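Local coordinates for putative sugar binding protein (Bacteroides vulgatus ATCC 8482, PDB 3KEZ), which probably binds sugars at the bacterial outer membrane as a calcium-containing member of the SusD family of nutrient-binding proteins, at residues D300-I305 / L385-K390; L293-P298 / V414-I419; Y360-V365 / N372-K377; R336-Y341 / V365-P370. All coordinates share one frame; numbering follows the deposited sequence.

Contact 1 of 4, residues D300-I305 / L385-K390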
loop_
_atom_site.group_PDB
_atom_site.type_symbol
_atom_site.label_atom_id
_atom_site.label_comp_id
_atom_site.label_asym_id
_atom_site.label_seq_id
_atom_site.Cartn_x
_atom_site.Cartn_y
_atom_site.Cartn_z
ATOM N N ASP A 300 2.509 -17.821 -17.100
ATOM C CA ASP A 300 2.751 -16.697 -16.215
ATOM C C ASP A 300 2.885 -17.258 -14.805
ATOM O O ASP A 300 1.952 -17.906 -14.289
ATOM C CB ASP A 300 1.604 -15.657 -16.331
ATOM C CG ASP A 300 1.916 -14.352 -15.609
ATOM O OD1 ASP A 300 2.353 -14.405 -14.434
ATOM O OD2 ASP A 300 1.763 -13.278 -16.211
ATOM N N VAL A 301 4.030 -17.020 -14.162
ATOM C CA VAL A 301 4.278 -17.624 -12.832
ATOM C C VAL A 301 3.262 -17.137 -11.788
ATOM O O VAL A 301 2.984 -17.831 -10.814
ATOM C CB VAL A 301 5.703 -17.361 -12.343
ATOM C CG1 VAL A 301 5.813 -15.956 -11.779
ATOM C CG2 VAL A 301 6.150 -18.436 -11.341
ATOM N N ARG A 302 2.632 -15.989 -12.004
ATOM C CA ARG A 302 1.690 -15.494 -11.016
ATOM C C ARG A 302 0.382 -16.304 -10.969
ATOM O O ARG A 302 -0.353 -16.252 -9.982
ATOM C CB ARG A 302 1.438 -13.993 -11.227
ATOM C CG ARG A 302 2.706 -13.181 -10.969
ATOM C CD ARG A 302 2.680 -11.788 -11.581
ATOM N NE ARG A 302 2.626 -11.823 -13.045
ATOM C CZ ARG A 302 3.053 -10.836 -13.837
ATOM N NH1 ARG A 302 3.597 -9.718 -13.332
ATOM N NH2 ARG A 302 2.917 -10.963 -15.136
ATOM N N LEU A 303 0.093 -17.067 -12.025
ATOM C CA LEU A 303 -0.997 -18.038 -11.950
ATOM C C LEU A 303 -0.753 -19.020 -10.795
ATOM O O LEU A 303 -1.713 -19.471 -10.174
ATOM C CB LEU A 303 -1.184 -18.803 -13.267
ATOM C CG LEU A 303 -1.715 -17.992 -14.454
ATOM C CD1 LEU A 303 -1.459 -18.698 -15.798
ATOM C CD2 LEU A 303 -3.204 -17.775 -14.205
ATOM N N LYS A 304 0.511 -19.292 -10.456
ATOM C CA LYS A 304 0.800 -20.266 -9.397
ATOM C C LYS A 304 0.612 -19.775 -7.961
ATOM O O LYS A 304 0.853 -20.532 -7.019
ATOM C CB LYS A 304 2.220 -20.790 -9.565
ATOM C CG LYS A 304 2.397 -21.671 -10.778
ATOM C CD LYS A 304 3.867 -22.016 -10.966
ATOM C CE LYS A 304 4.063 -23.085 -12.035
ATOM N NZ LYS A 304 5.443 -23.635 -11.990
ATOM N N ILE A 305 0.207 -18.518 -7.780
ATOM C CA ILE A 305 -0.144 -18.019 -6.452
ATOM C C ILE A 305 -1.649 -17.846 -6.296
ATOM O O ILE A 305 -2.103 -17.178 -5.372
ATOM C CB ILE A 305 0.623 -16.726 -6.033
ATOM C CG1 ILE A 305 0.393 -15.529 -6.970
ATOM C CG2 ILE A 305 2.114 -17.032 -5.826
ATOM C CD1 ILE A 305 -1.063 -15.019 -6.984
ATOM N N LEU A 385 0.722 -0.251 -16.564
ATOM C CA LEU A 385 -0.344 -0.547 -15.597
ATOM C C LEU A 385 -0.942 -1.980 -15.735
ATOM O O LEU A 385 -1.316 -2.609 -14.739
ATOM C CB LEU A 385 -1.425 0.507 -15.686
ATOM C CG LEU A 385 -1.050 1.954 -15.317
ATOM C CD1 LEU A 385 -2.228 2.890 -15.460
ATOM C CD2 LEU A 385 -0.404 2.048 -13.897
ATOM N N ASP A 386 -1.014 -2.485 -16.957
ATOM C CA ASP A 386 -1.390 -3.864 -17.182
ATOM C C ASP A 386 -0.410 -4.895 -16.629
ATOM O O ASP A 386 -0.842 -5.903 -16.118
ATOM C CB ASP A 386 -1.680 -4.137 -18.646
ATOM C CG ASP A 386 -3.079 -3.661 -19.043
ATOM O OD1 ASP A 386 -3.856 -3.232 -18.153
ATOM O OD2 ASP A 386 -3.350 -3.636 -20.254
ATOM N N GLU A 387 0.899 -4.630 -16.709
ATOM C CA GLU A 387 1.852 -5.425 -15.955
ATOM C C GLU A 387 1.715 -5.228 -14.424
ATOM O O GLU A 387 1.709 -6.206 -13.656
ATOM C CB GLU A 387 3.270 -5.128 -16.404
ATOM C CG GLU A 387 4.323 -6.152 -15.932
ATOM C CD GLU A 387 4.102 -7.549 -16.474
ATOM O OE1 GLU A 387 3.526 -7.700 -17.570
ATOM O OE2 GLU A 387 4.522 -8.511 -15.801
ATOM N N ARG A 388 1.599 -3.985 -13.981
ATOM C CA ARG A 388 1.513 -3.675 -12.551
ATOM C C ARG A 388 0.318 -4.407 -11.878
ATOM O O ARG A 388 0.441 -4.927 -10.776
ATOM C CB ARG A 388 1.384 -2.155 -12.365
ATOM C CG ARG A 388 1.423 -1.635 -10.938
ATOM C CD ARG A 388 0.932 -0.176 -10.855
ATOM N NE ARG A 388 1.113 0.368 -9.521
ATOM C CZ ARG A 388 2.306 0.729 -9.008
ATOM N NH1 ARG A 388 3.433 0.640 -9.711
ATOM N NH2 ARG A 388 2.368 1.171 -7.763
ATOM N N ARG A 389 -0.839 -4.417 -12.525
ATOM C CA ARG A 389 -2.006 -5.061 -11.930
ATOM C C ARG A 389 -1.810 -6.584 -11.736
ATOM O O ARG A 389 -2.318 -7.158 -10.779
ATOM C CB ARG A 389 -3.273 -4.755 -12.731
ATOM C CG ARG A 389 -3.371 -5.525 -14.037
ATOM C CD ARG A 389 -4.209 -4.817 -15.051
ATOM N NE ARG A 389 -5.602 -5.086 -14.787
ATOM C CZ ARG A 389 -6.595 -4.894 -15.647
ATOM N NH1 ARG A 389 -6.365 -4.418 -16.868
ATOM N NH2 ARG A 389 -7.829 -5.174 -15.277
ATOM N N LYS A 390 -1.063 -7.224 -12.632
ATOM C CA LYS A 390 -0.744 -8.641 -12.478
ATOM C C LYS A 390 0.194 -8.818 -11.329
ATOM O O LYS A 390 -0.020 -9.704 -10.492
ATOM C CB LYS A 390 -0.155 -9.251 -13.750
ATOM C CG LYS A 390 -1.093 -9.174 -14.974
ATOM C CD LYS A 390 -0.390 -9.730 -16.256
ATOM C CE LYS A 390 -1.223 -9.459 -17.473
ATOM N NZ LYS A 390 -0.431 -9.664 -18.690
#
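The guanidinium of Arg302 meets Glu387 end-on, NH1 and NH2 both donating to the single oxygen OE2, with NH1 to OE2 at 2.9 Å. OE2 lies close to the guanidinium plane, yet both nitrogens reach it from the same face of the carboxylate, the two planes being turned 37° apart. Lys390 takes a different side: its CB sits over the centre of one guanidinium face, 3.6 Å from CZ of Arg302, while the extended lysine chain runs on past NH2 and only its ammonium end leads away. Asp300 opens an Asx turn, its OD1 accepting from the backbone N of Arg302, and the same carboxylate fixes the arginine side-on. OD1 receives NE on its syn lone pair, and OD2 receives NH2 of Arg302 at 2.8 Å in a straight, coplanar bond. This salt-bridge network joins the 3-10 segment 301-304 to helix 381-392 of the SusD-family region. The bend of Arg302 at chi3 (-64°) turns the guanidinium so that one edge faces Asp300 and its end faces Glu387. NH1 also pairs with Glu391, one turn further along that helix.

Contact 2 of 4, residues L293-P298 / V414-I419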
loop_
_atom_site.group_PDB
_atom_site.type_symbol
_atom_site.label_atom_id
_atom_site.label_comp_id
_atom_site.label_asym_id
_atom_site.label_seq_id
_atom_site.Cartn_x
_atom_site.Cartn_y
_atom_site.Cartn_z
ATOM N N LEU A 293 -7.447 -12.137 -17.945
ATOM C CA LEU A 293 -6.237 -11.353 -18.264
ATOM C C LEU A 293 -4.967 -12.108 -17.877
ATOM O O LEU A 293 -4.007 -12.172 -18.660
ATOM C CB LEU A 293 -6.300 -9.975 -17.561
ATOM C CG LEU A 293 -5.072 -9.145 -17.100
ATOM C CD1 LEU A 293 -5.567 -7.872 -16.510
ATOM C CD2 LEU A 293 -4.212 -9.790 -16.051
ATOM N N LEU A 294 -4.958 -12.686 -16.667
ATOM C CA LEU A 294 -3.747 -13.303 -16.139
ATOM C C LEU A 294 -3.451 -14.573 -16.928
ATOM O O LEU A 294 -2.305 -14.825 -17.296
ATOM C CB LEU A 294 -3.832 -13.575 -14.625
ATOM C CG LEU A 294 -2.539 -13.983 -13.893
ATOM C CD1 LEU A 294 -1.435 -12.939 -14.037
ATOM C CD2 LEU A 294 -2.771 -14.332 -12.386
ATOM N N LYS A 295 -4.489 -15.353 -17.234
ATOM C CA LYS A 295 -4.264 -16.609 -17.906
ATOM C C LYS A 295 -4.076 -16.509 -19.424
ATOM O O LYS A 295 -3.792 -17.530 -20.066
ATOM C CB LYS A 295 -5.339 -17.620 -17.526
ATOM C CG LYS A 295 -6.689 -17.467 -18.161
ATOM C CD LYS A 295 -7.657 -18.469 -17.449
ATOM C CE LYS A 295 -8.463 -19.311 -18.399
ATOM N NZ LYS A 295 -9.901 -18.904 -18.490
ATOM N N LYS A 296 -4.185 -15.307 -19.996
ATOM C CA LYS A 296 -3.817 -15.095 -21.398
ATOM C C LYS A 296 -2.445 -15.724 -21.696
ATOM O O LYS A 296 -2.276 -16.339 -22.748
ATOM C CB LYS A 296 -3.829 -13.618 -21.783
ATOM C CG LYS A 296 -3.634 -13.349 -23.271
ATOM N N ASP A 297 -1.486 -15.584 -20.771
ATOM C CA ASP A 297 -0.242 -16.364 -20.811
ATOM C C ASP A 297 -0.309 -17.475 -19.756
ATOM O O ASP A 297 -0.072 -17.211 -18.602
ATOM C CB ASP A 297 0.970 -15.441 -20.577
ATOM C CG ASP A 297 2.297 -16.178 -20.557
ATOM O OD1 ASP A 297 2.326 -17.398 -20.827
ATOM O OD2 ASP A 297 3.318 -15.519 -20.270
ATOM N N PRO A 298 -0.612 -18.728 -20.165
ATOM C CA PRO A 298 -0.646 -19.835 -19.221
ATOM C C PRO A 298 0.703 -20.139 -18.529
ATOM O O PRO A 298 0.713 -20.879 -17.544
ATOM C CB PRO A 298 -1.065 -21.051 -20.084
ATOM C CG PRO A 298 -1.406 -20.529 -21.386
ATOM C CD PRO A 298 -0.753 -19.207 -21.549
ATOM N N VAL A 414 -17.954 -10.785 -16.997
ATOM C CA VAL A 414 -17.681 -11.967 -17.813
ATOM C C VAL A 414 -17.662 -13.173 -16.886
ATOM O O VAL A 414 -17.375 -13.034 -15.693
ATOM C CB VAL A 414 -16.348 -11.873 -18.584
ATOM C CG1 VAL A 414 -16.482 -10.897 -19.724
ATOM C CG2 VAL A 414 -15.193 -11.462 -17.660
ATOM N N LYS A 415 -18.015 -14.340 -17.426
ATOM C CA LYS A 415 -18.022 -15.566 -16.651
ATOM C C LYS A 415 -16.838 -16.460 -17.025
ATOM O O LYS A 415 -16.271 -16.353 -18.115
ATOM C CB LYS A 415 -19.344 -16.339 -16.829
ATOM C CG LYS A 415 -20.643 -15.625 -16.344
ATOM C CD LYS A 415 -20.498 -14.899 -14.982
ATOM C CE LYS A 415 -21.850 -14.357 -14.441
ATOM N NZ LYS A 415 -22.282 -13.072 -15.056
ATOM N N ASP A 416 -16.456 -17.325 -16.096
ATOM C CA ASP A 416 -15.439 -18.327 -16.367
ATOM C C ASP A 416 -15.811 -19.622 -15.664
ATOM O O ASP A 416 -16.110 -19.603 -14.470
ATOM C CB ASP A 416 -14.080 -17.831 -15.870
ATOM C CG ASP A 416 -12.912 -18.610 -16.476
ATOM O OD1 ASP A 416 -12.759 -19.812 -16.182
ATOM O OD2 ASP A 416 -12.145 -18.004 -17.250
ATOM N N SER A 417 -15.740 -20.744 -16.379
ATOM C CA SER A 417 -16.118 -22.012 -15.808
ATOM C C SER A 417 -15.064 -22.564 -14.829
ATOM O O SER A 417 -15.374 -23.470 -14.070
ATOM C CB SER A 417 -16.434 -23.013 -16.924
ATOM O OG SER A 417 -15.357 -23.089 -17.835
ATOM N N ASP A 418 -13.848 -22.015 -14.799
ATOM C CA ASP A 418 -12.845 -22.461 -13.790
ATOM C C ASP A 418 -13.143 -21.866 -12.417
ATOM O O ASP A 418 -12.643 -22.363 -11.402
ATOM C CB ASP A 418 -11.415 -22.048 -14.154
ATOM C CG ASP A 418 -10.818 -22.837 -15.310
ATOM O OD1 ASP A 418 -11.250 -23.981 -15.556
ATOM O OD2 ASP A 418 -9.857 -22.278 -15.926
ATOM N N ILE A 419 -13.895 -20.760 -12.397
ATOM C CA ILE A 419 -14.285 -20.092 -11.159
ATOM C C ILE A 419 -15.750 -19.703 -11.275
ATOM O O ILE A 419 -16.101 -18.523 -11.346
ATOM C CB ILE A 419 -13.390 -18.879 -10.844
ATOM C CG1 ILE A 419 -13.269 -17.904 -12.042
ATOM C CG2 ILE A 419 -12.044 -19.382 -10.370
ATOM C CD1 ILE A 419 -12.379 -16.733 -11.759
HETATM O O HOH W 1 -12.190 -21.248 -18.137
#
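The backbones stay well apart, Lys295 and Asp418 being nearest with their CA atoms 11.2 Å from each other, where the end region of helix 288-295 faces the irregular segment 414-419. Lys295 spans the gap, and its NZ forms a salt bridge 2.7 Å long with OD2 of Asp416, on the syn lone pair. The two side chains come from opposite directions; the lysine starts with CG between the backbone N and the carbonyl carbon (chi1 76°) and bends at chi3 and chi4 to bring the ammonium to the carboxylate. The other oxygen of Asp416, OD1, closes an Asx turn by accepting from the backbone N of Asp418 at 2.8 Å; a water lies unusually close to OD1, so that bond is doubtful, and is only weakly linked to Lys295 NZ. Asp418 crosses the lysine at a slant, its OD2 4.2 Å from NZ of Lys295, beyond salt-bridge range, and hydrogen-bonded to Tyr291 OH, while Gln292 NE2 donates to Asp416 OD2. Were Asp416 an alanine, the Lys295 ammonium and Gln292 NE2 would probably lose this acceptor, and the Asp418 N-H its turn partner. With two carboxylates near one ammonium at the surface, the site is likely to favour a charged lysine.

Contact 3 of 4, residues Y360-V365 / N372-K377; sequences YLNSIV and NSVEGK. With EDO (1,2-ethanediol), chain F.
Asn362, in the later turns of helix 354-368, meets Val374 where the loop after the helix doubles back along it, through an ST turn at Ser373 and a type II beta turn from Val374 to Lys377. The amide of Asn362 uses both its ends: OD1 accepts from the backbone N of Val374 at 2.9 Å, the donor standing 41° above the carbonyl plane, and ND2 donates to OG of Ser373 at 3.0 Å, almost within the amide plane. Beside this polar pair, Val365 packs with both methyls, CG1 against CB of Asn372 at 3.6 Å and CG2 against CG1 of Val374 at 4.0 Å. Val374 also lays CG2 near the Asn362 amide. With a leucine at Asn362, both bonds to the loop are likely to be lost, freeing the Ser373-Val374 backbone from this polar tie to the helix. Further out, Ser373 is held in place by its own turn: OG, anti to the backbone N (chi1 -169°), accepts from N of Glu375. The amide of Asn372 is anchored chiefly by Asp297, and a water joins its ND2 to the carbonyl O of Val365. At the outer bend the backbone N of Gly376 donates to O2 of a 1,2-ethanediol, probably from the crystallisation liquor, at 2.8 Å and 174°.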
loop_
_atom_site.group_PDB
_atom_site.type_symbol
_atom_site.label_atom_id
_atom_site.label_comp_id
_atom_site.label_asym_id
_atom_site.label_seq_id
_atom_site.Cartn_x
_atom_site.Cartn_y
_atom_site.Cartn_z
ATOM N N TYR A 360 13.299 -1.671 -17.306
ATOM C CA TYR A 360 12.696 -1.969 -16.001
ATOM C C TYR A 360 11.489 -2.886 -16.134
ATOM O O TYR A 360 11.321 -3.847 -15.358
ATOM C CB TYR A 360 12.376 -0.680 -15.248
ATOM C CG TYR A 360 13.635 0.026 -14.782
ATOM C CD1 TYR A 360 14.399 -0.520 -13.743
ATOM C CD2 TYR A 360 14.059 1.233 -15.330
ATOM C CE1 TYR A 360 15.524 0.097 -13.281
ATOM C CE2 TYR A 360 15.236 1.862 -14.861
ATOM C CZ TYR A 360 15.952 1.273 -13.842
ATOM O OH TYR A 360 17.093 1.839 -13.310
ATOM N N LEU A 361 10.676 -2.664 -17.155
ATOM C CA LEU A 361 9.507 -3.482 -17.293
ATOM C C LEU A 361 9.877 -4.911 -17.633
ATOM O O LEU A 361 9.224 -5.833 -17.161
ATOM C CB LEU A 361 8.539 -2.905 -18.308
ATOM C CG LEU A 361 7.147 -3.435 -18.084
ATOM C CD1 LEU A 361 6.569 -2.833 -16.792
ATOM C CD2 LEU A 361 6.285 -3.120 -19.276
ATOM N N ASN A 362 10.958 -5.082 -18.411
ATOM C CA ASN A 362 11.353 -6.394 -18.871
ATOM C C ASN A 362 11.771 -7.289 -17.697
ATOM O O ASN A 362 11.526 -8.483 -17.729
ATOM C CB ASN A 362 12.449 -6.329 -19.952
ATOM C CG ASN A 362 12.121 -7.173 -21.166
ATOM O OD1 ASN A 362 11.015 -7.705 -21.303
ATOM N ND2 ASN A 362 13.090 -7.300 -22.064
ATOM N N SER A 363 12.341 -6.710 -16.656
ATOM C CA SER A 363 12.713 -7.463 -15.478
ATOM C C SER A 363 11.459 -8.120 -14.835
ATOM O O SER A 363 11.513 -9.283 -14.432
ATOM C CB SER A 363 13.476 -6.557 -14.480
ATOM O OG SER A 363 14.801 -6.284 -14.942
ATOM N N ILE A 364 10.347 -7.383 -14.762
ATOM C CA ILE A 364 9.097 -7.924 -14.242
ATOM C C ILE A 364 8.494 -8.956 -15.202
ATOM O O ILE A 364 8.171 -10.074 -14.771
ATOM C CB ILE A 364 8.103 -6.835 -13.862
ATOM C CG1 ILE A 364 8.736 -5.916 -12.802
ATOM C CG2 ILE A 364 6.836 -7.425 -13.309
ATOM C CD1 ILE A 364 9.325 -6.654 -11.524
ATOM N N VAL A 365 8.328 -8.574 -16.470
ATOM C CA VAL A 365 7.849 -9.473 -17.536
ATOM C C VAL A 365 8.618 -10.799 -17.577
ATOM O O VAL A 365 8.018 -11.860 -17.522
ATOM C CB VAL A 365 7.996 -8.831 -18.907
ATOM C CG1 VAL A 365 7.780 -9.871 -19.998
ATOM C CG2 VAL A 365 7.040 -7.635 -19.027
ATOM N N ASN A 372 8.953 -14.391 -22.573
ATOM C CA ASN A 372 8.349 -13.127 -23.024
ATOM C C ASN A 372 9.386 -12.031 -22.990
ATOM O O ASN A 372 10.399 -12.135 -22.273
ATOM C CB ASN A 372 7.171 -12.705 -22.145
ATOM C CG ASN A 372 5.974 -13.636 -22.257
ATOM O OD1 ASN A 372 5.826 -14.326 -23.238
ATOM N ND2 ASN A 372 5.094 -13.628 -21.233
ATOM N N SER A 373 9.131 -10.983 -23.778
ATOM C CA SER A 373 9.959 -9.756 -23.788
ATOM C C SER A 373 9.138 -8.615 -24.300
ATOM O O SER A 373 8.316 -8.788 -25.217
ATOM C CB SER A 373 11.179 -9.873 -24.698
ATOM O OG SER A 373 12.061 -8.776 -24.460
ATOM N N VAL A 374 9.351 -7.446 -23.724
ATOM C CA VAL A 374 8.791 -6.233 -24.277
ATOM C C VAL A 374 9.849 -5.429 -25.083
ATOM O O VAL A 374 9.609 -4.278 -25.450
ATOM C CB VAL A 374 8.106 -5.355 -23.206
ATOM C CG1 VAL A 374 6.818 -6.010 -22.667
ATOM C CG2 VAL A 374 9.028 -5.005 -22.069
ATOM N N GLU A 375 11.002 -6.024 -25.353
ATOM C CA GLU A 375 12.017 -5.381 -26.185
ATOM C C GLU A 375 11.420 -5.138 -27.560
ATOM O O GLU A 375 10.647 -5.942 -28.048
ATOM C CB GLU A 375 13.288 -6.233 -26.266
ATOM C CG GLU A 375 14.468 -5.517 -26.898
ATOM C CD GLU A 375 15.814 -6.202 -26.598
ATOM O OE1 GLU A 375 15.886 -7.035 -25.662
ATOM O OE2 GLU A 375 16.801 -5.840 -27.257
ATOM N N GLY A 376 11.749 -4.000 -28.159
ATOM C CA GLY A 376 11.169 -3.584 -29.440
ATOM C C GLY A 376 9.776 -2.938 -29.396
ATOM O O GLY A 376 9.220 -2.599 -30.432
ATOM N N LYS A 377 9.197 -2.791 -28.217
ATOM C CA LYS A 377 7.874 -2.176 -28.087
ATOM C C LYS A 377 8.069 -0.718 -27.707
ATOM O O LYS A 377 9.039 -0.365 -27.025
ATOM C CB LYS A 377 7.044 -2.838 -26.982
ATOM C CG LYS A 377 6.925 -4.368 -27.100
ATOM C CD LYS A 377 5.976 -4.766 -28.160
ATOM C CE LYS A 377 5.719 -6.283 -28.194
ATOM N NZ LYS A 377 5.095 -6.569 -29.483
HETATM C C1 EDO F . 13.888 -0.010 -26.250
HETATM O O1 EDO F . 15.294 -0.270 -26.070
HETATM C C2 EDO F . 13.341 -0.881 -27.371
HETATM O O2 EDO F . 13.678 -2.264 -27.111
HETATM O O HOH W 2 5.523 -12.024 -18.673
#

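Contact 4 of 4, residues R336-Y341 / V365-P370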
loop_
_atom_site.group_PDB
_atom_site.type_symbol
_atom_site.label_atom_id
_atom_site.label_comp_id
_atom_site.label_asym_id
_atom_site.label_seq_id
_atom_site.Cartn_x
_atom_site.Cartn_y
_atom_site.Cartn_z
ATOM N N ARG A 336 7.533 -3.829 -1.841
ATOM C CA ARG A 336 8.364 -4.787 -2.537
ATOM C C ARG A 336 9.243 -4.146 -3.614
ATOM O O ARG A 336 8.795 -3.208 -4.295
ATOM C CB ARG A 336 7.475 -5.827 -3.231
ATOM C CG ARG A 336 6.698 -6.714 -2.277
ATOM C CD ARG A 336 6.348 -8.049 -2.921
ATOM N NE ARG A 336 5.290 -7.945 -3.915
ATOM C CZ ARG A 336 5.340 -8.318 -5.203
ATOM N NH1 ARG A 336 6.441 -8.796 -5.751
ATOM N NH2 ARG A 336 4.253 -8.191 -5.963
ATOM N N LEU A 337 10.456 -4.694 -3.798
ATOM C CA LEU A 337 11.343 -4.263 -4.883
ATOM C C LEU A 337 10.677 -4.283 -6.260
ATOM O O LEU A 337 10.963 -3.412 -7.077
ATOM C CB LEU A 337 12.595 -5.092 -4.944
ATOM C CG LEU A 337 13.716 -4.595 -5.838
ATOM C CD1 LEU A 337 14.274 -3.183 -5.432
ATOM C CD2 LEU A 337 14.851 -5.644 -5.795
ATOM N N SER A 338 9.768 -5.239 -6.498
ATOM C CA SER A 338 9.016 -5.305 -7.752
ATOM C C SER A 338 8.290 -3.987 -8.038
ATOM O O SER A 338 8.217 -3.579 -9.184
ATOM C CB SER A 338 7.998 -6.474 -7.752
ATOM O OG SER A 338 8.590 -7.754 -7.826
ATOM N N GLU A 339 7.752 -3.328 -6.996
ATOM C CA GLU A 339 7.093 -2.037 -7.180
ATOM C C GLU A 339 8.104 -0.946 -7.589
ATOM O O GLU A 339 7.768 -0.108 -8.449
ATOM C CB GLU A 339 6.251 -1.563 -5.976
ATOM C CG GLU A 339 5.434 -0.274 -6.308
ATOM C CD GLU A 339 4.939 0.493 -5.115
ATOM O OE1 GLU A 339 5.019 -0.040 -3.992
ATOM O OE2 GLU A 339 4.410 1.633 -5.295
ATOM N N ALA A 340 9.308 -0.926 -7.016
ATOM C CA ALA A 340 10.294 0.052 -7.493
ATOM C C ALA A 340 10.519 -0.131 -8.979
ATOM O O ALA A 340 10.556 0.868 -9.693
ATOM C CB ALA A 340 11.617 0.043 -6.724
ATOM N N TYR A 341 10.623 -1.372 -9.463
ATOM C CA TYR A 341 10.798 -1.604 -10.910
ATOM C C TYR A 341 9.625 -1.027 -11.723
ATOM O O TYR A 341 9.839 -0.373 -12.728
ATOM C CB TYR A 341 10.975 -3.082 -11.237
ATOM C CG TYR A 341 12.397 -3.549 -11.130
ATOM C CD1 TYR A 341 12.960 -3.836 -9.883
ATOM C CD2 TYR A 341 13.164 -3.752 -12.261
ATOM C CE1 TYR A 341 14.294 -4.230 -9.779
ATOM C CE2 TYR A 341 14.469 -4.176 -12.179
ATOM C CZ TYR A 341 15.037 -4.402 -10.932
ATOM O OH TYR A 341 16.336 -4.833 -10.835
ATOM N N VAL A 365 8.328 -8.574 -16.470
ATOM C CA VAL A 365 7.849 -9.473 -17.536
ATOM C C VAL A 365 8.618 -10.799 -17.577
ATOM O O VAL A 365 8.018 -11.860 -17.522
ATOM C CB VAL A 365 7.996 -8.831 -18.907
ATOM C CG1 VAL A 365 7.780 -9.871 -19.998
ATOM C CG2 VAL A 365 7.040 -7.635 -19.027
ATOM N N GLN A 366 9.948 -10.731 -17.640
ATOM C CA GLN A 366 10.751 -11.936 -17.798
ATOM C C GLN A 366 10.837 -12.798 -16.522
ATOM O O GLN A 366 10.979 -13.998 -16.608
ATOM C CB GLN A 366 12.139 -11.611 -18.374
ATOM C CG GLN A 366 11.961 -11.067 -19.794
ATOM C CD GLN A 366 13.218 -10.795 -20.540
ATOM O OE1 GLN A 366 14.216 -10.418 -19.947
ATOM N NE2 GLN A 366 13.173 -10.953 -21.877
ATOM N N ARG A 367 10.726 -12.194 -15.351
ATOM C CA ARG A 367 10.581 -12.997 -14.124
ATOM C C ARG A 367 9.243 -13.801 -14.104
ATOM O O ARG A 367 9.189 -14.956 -13.641
ATOM C CB ARG A 367 10.736 -12.085 -12.903
ATOM C CG ARG A 367 10.832 -12.794 -11.560
ATOM C CD ARG A 367 9.465 -13.045 -10.899
ATOM N NE ARG A 367 8.688 -11.828 -10.636
ATOM C CZ ARG A 367 8.910 -10.960 -9.650
ATOM N NH1 ARG A 367 9.913 -11.125 -8.775
ATOM N NH2 ARG A 367 8.111 -9.921 -9.545
ATOM N N ALA A 368 8.179 -13.224 -14.634
ATOM C CA ALA A 368 6.894 -13.938 -14.716
ATOM C C ALA A 368 6.911 -15.053 -15.796
ATOM O O ALA A 368 6.271 -16.088 -15.645
ATOM C CB ALA A 368 5.739 -12.957 -14.967
ATOM N N ASN A 369 7.660 -14.838 -16.871
ATOM C CA ASN A 369 7.813 -15.829 -17.928
ATOM C C ASN A 369 9.040 -15.446 -18.758
ATOM O O ASN A 369 8.992 -14.480 -19.521
ATOM C CB ASN A 369 6.551 -15.858 -18.804
ATOM C CG ASN A 369 6.638 -16.875 -19.916
ATOM O OD1 ASN A 369 7.696 -17.452 -20.130
ATOM N ND2 ASN A 369 5.534 -17.077 -20.655
ATOM N N PRO A 370 10.143 -16.205 -18.636
ATOM C CA PRO A 370 11.351 -15.796 -19.344
ATOM C C PRO A 370 11.273 -15.849 -20.863
ATOM O O PRO A 370 12.141 -15.303 -21.516
ATOM C CB PRO A 370 12.417 -16.801 -18.844
ATOM C CG PRO A 370 11.647 -17.922 -18.282
ATOM C CD PRO A 370 10.416 -17.301 -17.694
#
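Ser338 and Arg367 make the close part of this contact: NH2 of Arg367 donates to OG of Ser338 over 2.8 Å at 166°, the hydroxyl oxygen lying at the guanidinium edge and 8° from its plane. The arginine gets there by folding. Its CG leaves anti to the backbone N (chi1 -171°), and bends at chi2 and chi3 then carry the guanidinium across the gap toward the first turn of the other helix. Beyond this bond the association is loose, since the nearest CA atoms, those of Ser338 and Arg367, are 10.1 Å apart and only 70 Å² is buried between the segments. No solvent-facing side accompanies that looseness; all three touching residues are buried. The third, Arg336 at the N-cap position, brings its NH1 to 4.3 Å from NH2 of Arg367. These like charges are gathered round carboxylates: Glu254 pairs with Arg336 NH1 and Arg367 NH1 and bonds Ser338 OG, while Glu391 pairs with NH2 of both arginines. Glu395 takes NE of Arg336. Such an arrangement probably offsets the two positive charges and fixes the rotation of both guanidinium groups. The contact thus joins the start of helix 337-350, just after strand 332-336, to the last turn of helix 354-368, with Glu391 reaching in from helix 381-392.

How the contacts relate
Contacts 1 and 4 are buried and lie about 9 Å apart between centres, whereas contact 3 is partly buried and contact 2 sits at the surface. Contacts 3 and 4 both use helix 354-368 and share Val365; contact 1 adds helix 381-392, whose Glu391 serves arginines of contacts 1 and 4. The buried pair depends on arginines held by carboxylates, while contact 3 mixes amide and backbone bonds with valine packing, and contact 2 relies on a lysine-aspartate bridge with a water beside it. Asp297, in segment 293-298, links contact 2 to contacts 3 and 4: its OD2 probably accepts from Asn372 and Asn369.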